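Local atomic coordinates of inositol dehydrogenase (PDB entry 4MKX), a protein that probably oxidises scyllo-inositol with NAD as cofactor, as a sugar-alcohol dehydrogenase of the Gfo/Idh/MocA family. Residues S146-G160 with V261-I274. Residues are numbered along the deposited sequence; the frame is centred on the assembly and turned at random.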
# COMPACT_ATOMS: atom_id res chain seq x y z
N SER A 146 -5.92 -7.64 -14.92
CA SER A 146 -6.54 -7.07 -13.72
C SER A 146 -8.03 -6.77 -13.94
O SER A 146 -8.86 -7.03 -13.07
CB SER A 146 -5.77 -5.82 -13.22
OG SER A 146 -4.47 -6.19 -12.80
N TYR A 147 -8.37 -6.23 -15.10
CA TYR A 147 -9.77 -6.00 -15.44
C TYR A 147 -10.55 -7.31 -15.49
O TYR A 147 -11.69 -7.36 -15.01
CB TYR A 147 -9.93 -5.25 -16.77
CG TYR A 147 -9.79 -3.74 -16.62
CD1 TYR A 147 -10.87 -2.96 -16.23
CD2 TYR A 147 -8.57 -3.12 -16.81
CE1 TYR A 147 -10.74 -1.59 -16.06
CE2 TYR A 147 -8.43 -1.76 -16.64
CZ TYR A 147 -9.52 -0.99 -16.27
OH TYR A 147 -9.38 0.38 -16.10
N ARG A 148 -9.95 -8.35 -16.05
CA ARG A 148 -10.61 -9.66 -16.13
C ARG A 148 -10.82 -10.26 -14.75
O ARG A 148 -11.86 -10.87 -14.50
CB ARG A 148 -9.83 -10.63 -17.03
CG ARG A 148 -10.06 -10.35 -18.51
CD ARG A 148 -9.49 -11.46 -19.43
NE ARG A 148 -8.04 -11.60 -19.29
CZ ARG A 148 -7.23 -12.05 -20.25
NH1 ARG A 148 -7.69 -12.40 -21.44
NH2 ARG A 148 -5.93 -12.15 -20.01
N TYR A 149 -9.85 -10.08 -13.86
CA TYR A 149 -9.97 -10.58 -12.49
C TYR A 149 -11.14 -9.91 -11.78
O TYR A 149 -11.92 -10.56 -11.08
CB TYR A 149 -8.65 -10.37 -11.72
CG TYR A 149 -8.68 -10.88 -10.29
CD1 TYR A 149 -8.36 -12.20 -9.99
CD2 TYR A 149 -9.02 -10.04 -9.24
CE1 TYR A 149 -8.40 -12.66 -8.68
CE2 TYR A 149 -9.06 -10.49 -7.93
CZ TYR A 149 -8.74 -11.80 -7.66
OH TYR A 149 -8.77 -12.25 -6.36
N ALA A 150 -11.28 -8.59 -11.97
CA ALA A 150 -12.39 -7.85 -11.36
C ALA A 150 -13.72 -8.26 -11.96
O ALA A 150 -14.72 -8.36 -11.24
CB ALA A 150 -12.18 -6.35 -11.52
N LYS A 151 -13.75 -8.48 -13.27
CA LYS A 151 -14.97 -8.90 -13.94
C LYS A 151 -15.44 -10.24 -13.37
O LYS A 151 -16.63 -10.46 -13.16
CB LYS A 151 -14.72 -9.02 -15.44
CG LYS A 151 -15.95 -9.39 -16.26
CD LYS A 151 -17.01 -8.31 -16.18
CE LYS A 151 -18.02 -8.40 -17.35
NZ LYS A 151 -18.60 -9.77 -17.46
N GLN A 152 -14.48 -11.12 -13.13
CA GLN A 152 -14.76 -12.43 -12.57
C GLN A 152 -15.41 -12.32 -11.19
O GLN A 152 -16.42 -12.97 -10.93
CB GLN A 152 -13.46 -13.21 -12.48
CG GLN A 152 -13.57 -14.62 -11.98
CD GLN A 152 -12.30 -15.38 -12.25
OE1 GLN A 152 -11.42 -14.91 -12.99
NE2 GLN A 152 -12.17 -16.56 -11.66
N LEU A 153 -14.85 -11.47 -10.33
CA LEU A 153 -15.47 -11.23 -9.02
C LEU A 153 -16.90 -10.71 -9.16
O LEU A 153 -17.80 -11.14 -8.44
CB LEU A 153 -14.64 -10.24 -8.20
CG LEU A 153 -13.26 -10.73 -7.78
CD1 LEU A 153 -12.56 -9.65 -6.97
CD2 LEU A 153 -13.41 -12.00 -6.99
N VAL A 154 -17.10 -9.77 -10.08
CA VAL A 154 -18.42 -9.21 -10.30
C VAL A 154 -19.40 -10.27 -10.81
O VAL A 154 -20.53 -10.35 -10.32
CB VAL A 154 -18.36 -8.01 -11.28
CG1 VAL A 154 -19.75 -7.63 -11.77
CG2 VAL A 154 -17.68 -6.82 -10.62
N ASP A 155 -18.96 -11.09 -11.75
CA ASP A 155 -19.82 -12.13 -12.34
C ASP A 155 -20.21 -13.19 -11.31
O ASP A 155 -21.30 -13.77 -11.39
CB ASP A 155 -19.13 -12.79 -13.53
CG ASP A 155 -19.12 -11.92 -14.77
OD1 ASP A 155 -19.87 -10.93 -14.80
OD2 ASP A 155 -18.35 -12.24 -15.70
N GLN A 156 -19.31 -13.45 -10.37
CA GLN A 156 -19.54 -14.42 -9.31
C GLN A 156 -20.46 -13.87 -8.22
O GLN A 156 -20.82 -14.60 -7.30
CB GLN A 156 -18.22 -14.89 -8.70
CG GLN A 156 -17.42 -15.79 -9.62
CD GLN A 156 -16.02 -16.07 -9.10
OE1 GLN A 156 -15.61 -15.54 -8.06
NE2 GLN A 156 -15.27 -16.89 -9.82
N GLY A 157 -20.82 -12.59 -8.31
CA GLY A 157 -21.74 -11.97 -7.37
C GLY A 157 -21.08 -11.43 -6.11
O GLY A 157 -21.76 -11.09 -5.14
N LYS A 158 -19.76 -11.33 -6.13
CA LYS A 158 -18.99 -11.00 -4.93
C LYS A 158 -19.13 -9.57 -4.42
O LYS A 158 -18.85 -9.31 -3.26
CB LYS A 158 -17.51 -11.33 -5.13
CG LYS A 158 -17.22 -12.82 -5.21
CD LYS A 158 -16.46 -13.29 -3.98
CE LYS A 158 -16.16 -14.79 -4.06
NZ LYS A 158 -15.48 -15.15 -5.34
N ILE A 159 -19.55 -8.63 -5.26
CA ILE A 159 -19.81 -7.29 -4.75
C ILE A 159 -21.26 -6.90 -4.92
O ILE A 159 -21.63 -5.75 -4.68
CB ILE A 159 -18.89 -6.20 -5.34
CG1 ILE A 159 -19.19 -6.00 -6.82
CG2 ILE A 159 -17.42 -6.51 -5.09
CD1 ILE A 159 -18.71 -4.67 -7.34
N GLY A 160 -22.09 -7.86 -5.31
CA GLY A 160 -23.52 -7.61 -5.44
C GLY A 160 -23.81 -6.85 -6.71
O GLY A 160 -23.03 -6.92 -7.66
N VAL A 261 -4.67 5.19 -15.21
CA VAL A 261 -5.92 4.56 -15.63
C VAL A 261 -6.40 3.71 -14.47
O VAL A 261 -5.72 2.79 -14.02
CB VAL A 261 -5.73 3.70 -16.88
CG1 VAL A 261 -6.97 2.89 -17.17
CG2 VAL A 261 -5.44 4.60 -18.07
N GLU A 262 -7.55 4.08 -13.94
CA GLU A 262 -8.04 3.50 -12.69
C GLU A 262 -9.54 3.33 -12.85
O GLU A 262 -10.21 4.19 -13.42
CB GLU A 262 -7.77 4.46 -11.52
CG GLU A 262 -8.33 3.99 -10.17
CD GLU A 262 -8.35 5.07 -9.12
OE1 GLU A 262 -8.04 6.24 -9.45
OE2 GLU A 262 -8.70 4.76 -7.95
N THR A 263 -10.06 2.19 -12.39
CA THR A 263 -11.50 1.97 -12.42
C THR A 263 -11.95 1.45 -11.07
O THR A 263 -11.42 0.46 -10.56
CB THR A 263 -11.88 0.96 -13.51
OG1 THR A 263 -11.46 1.49 -14.77
CG2 THR A 263 -13.38 0.77 -13.56
N GLU A 264 -12.95 2.13 -10.51
CA GLU A 264 -13.49 1.79 -9.21
C GLU A 264 -14.92 1.31 -9.41
O GLU A 264 -15.69 1.94 -10.14
CB GLU A 264 -13.50 3.05 -8.35
CG GLU A 264 -14.34 2.98 -7.11
CD GLU A 264 -14.38 4.33 -6.45
OE1 GLU A 264 -13.39 4.68 -5.78
OE2 GLU A 264 -15.38 5.07 -6.63
N ILE A 265 -15.28 0.20 -8.77
CA ILE A 265 -16.64 -0.32 -8.85
C ILE A 265 -17.18 -0.43 -7.43
O ILE A 265 -16.61 -1.13 -6.59
CB ILE A 265 -16.66 -1.70 -9.54
CG1 ILE A 265 -15.96 -1.64 -10.90
CG2 ILE A 265 -18.10 -2.17 -9.73
CD1 ILE A 265 -15.77 -2.99 -11.53
N ILE A 266 -18.27 0.28 -7.15
CA ILE A 266 -18.94 0.18 -5.86
C ILE A 266 -20.20 -0.66 -6.02
O ILE A 266 -21.02 -0.39 -6.90
CB ILE A 266 -19.34 1.56 -5.35
CG1 ILE A 266 -18.10 2.46 -5.25
CG2 ILE A 266 -19.99 1.43 -3.98
CD1 ILE A 266 -18.38 3.84 -4.69
N GLY A 267 -20.32 -1.70 -5.21
CA GLY A 267 -21.47 -2.58 -5.30
C GLY A 267 -22.23 -2.57 -3.98
O GLY A 267 -21.87 -1.87 -3.03
N THR A 268 -23.30 -3.35 -3.92
CA THR A 268 -24.12 -3.37 -2.71
C THR A 268 -23.44 -4.16 -1.61
O THR A 268 -23.77 -3.99 -0.44
CB THR A 268 -25.52 -3.96 -3.00
OG1 THR A 268 -25.38 -5.25 -3.60
CG2 THR A 268 -26.30 -3.04 -3.93
N LYS A 269 -22.47 -5.01 -1.95
CA LYS A 269 -21.84 -5.89 -0.97
C LYS A 269 -20.34 -5.64 -0.83
O LYS A 269 -19.66 -6.33 -0.06
CB LYS A 269 -22.04 -7.35 -1.35
CG LYS A 269 -23.48 -7.72 -1.67
CD LYS A 269 -23.68 -9.22 -1.59
CE LYS A 269 -22.58 -9.94 -2.35
NZ LYS A 269 -22.50 -11.39 -2.00
N GLY A 270 -19.83 -4.68 -1.59
CA GLY A 270 -18.40 -4.46 -1.59
C GLY A 270 -17.95 -3.45 -2.61
O GLY A 270 -18.76 -2.81 -3.28
N MET A 271 -16.64 -3.29 -2.73
CA MET A 271 -16.08 -2.26 -3.58
C MET A 271 -14.76 -2.81 -4.08
O MET A 271 -14.12 -3.62 -3.40
CB MET A 271 -15.85 -1.03 -2.70
CG MET A 271 -15.34 0.18 -3.39
SD MET A 271 -15.44 1.55 -2.20
CE MET A 271 -14.60 2.77 -3.22
N LEU A 272 -14.37 -2.45 -5.29
CA LEU A 272 -13.03 -2.79 -5.72
C LEU A 272 -12.46 -1.68 -6.57
O LEU A 272 -13.20 -0.88 -7.15
CB LEU A 272 -12.98 -4.14 -6.43
CG LEU A 272 -13.86 -4.31 -7.64
CD1 LEU A 272 -13.12 -3.82 -8.88
CD2 LEU A 272 -14.28 -5.78 -7.84
N ARG A 273 -11.13 -1.61 -6.61
CA ARG A 273 -10.44 -0.67 -7.47
C ARG A 273 -9.42 -1.42 -8.29
O ARG A 273 -8.72 -2.29 -7.80
CB ARG A 273 -9.76 0.43 -6.65
CG ARG A 273 -10.76 1.37 -6.01
CD ARG A 273 -10.08 2.43 -5.17
NE ARG A 273 -11.06 3.43 -4.75
CZ ARG A 273 -10.88 4.28 -3.75
NH1 ARG A 273 -9.77 4.23 -3.03
NH2 ARG A 273 -11.83 5.16 -3.45
N ILE A 274 -9.38 -1.09 -9.57
CA ILE A 274 -8.39 -1.63 -10.47
C ILE A 274 -7.37 -0.51 -10.68
O ILE A 274 -7.71 0.55 -11.20
CB ILE A 274 -9.04 -2.01 -11.80
CG1 ILE A 274 -10.17 -3.01 -11.52
CG2 ILE A 274 -8.00 -2.58 -12.75
CD1 ILE A 274 -11.29 -2.94 -12.52
O HOH W 1 -6.31 0.16 -14.85
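Tyr147 OH and Thr263 OG1 share a hydrogen bond of 2.7 Å, made at the ring edge and in its plane, and a water that donates to Val261 O adds a second, weak link to the hydroxyl. Thr263 OG1 also bonds Ser167 of the adjoining strand 162-172. Over one face of the Tyr147 ring sits Ile274 CG2, a CH-pi contact 4.0 Å from the centroid and 12° off the normal, while CD1 of the same isoleucine touches both Tyr147 CD1 and Ala150 CB. One phenol thus ties the helix to the sheet through its hydroxyl and its ring face. A phenylalanine here would probably keep this face contact but leave Thr263 OG1 without its bond across to the helix. In the C-terminal domain, helix 146-155 packs on the hairpin of strands 261-267 and 271-274, running at 166° to the second; that edge strand pairs antiparallel with a strand of a neighbouring subunit, so the sheet runs on across the interface. Beyond the Schellman motif at Gly157, Ile159 drops onto the hairpin's turn. With CG1 set between backbone N and carbonyl carbon (chi1 67°), Ile159 CD1 reaches Ile265 CG2 at 3.5 Å, and CG2 faces Leu272 CD2. Lys269 N donates to Ile159 O at 3.0 Å, from above the carbonyl plane, and Gly267 CA brings a CA-H...O contact to that oxygen at 3.2 Å.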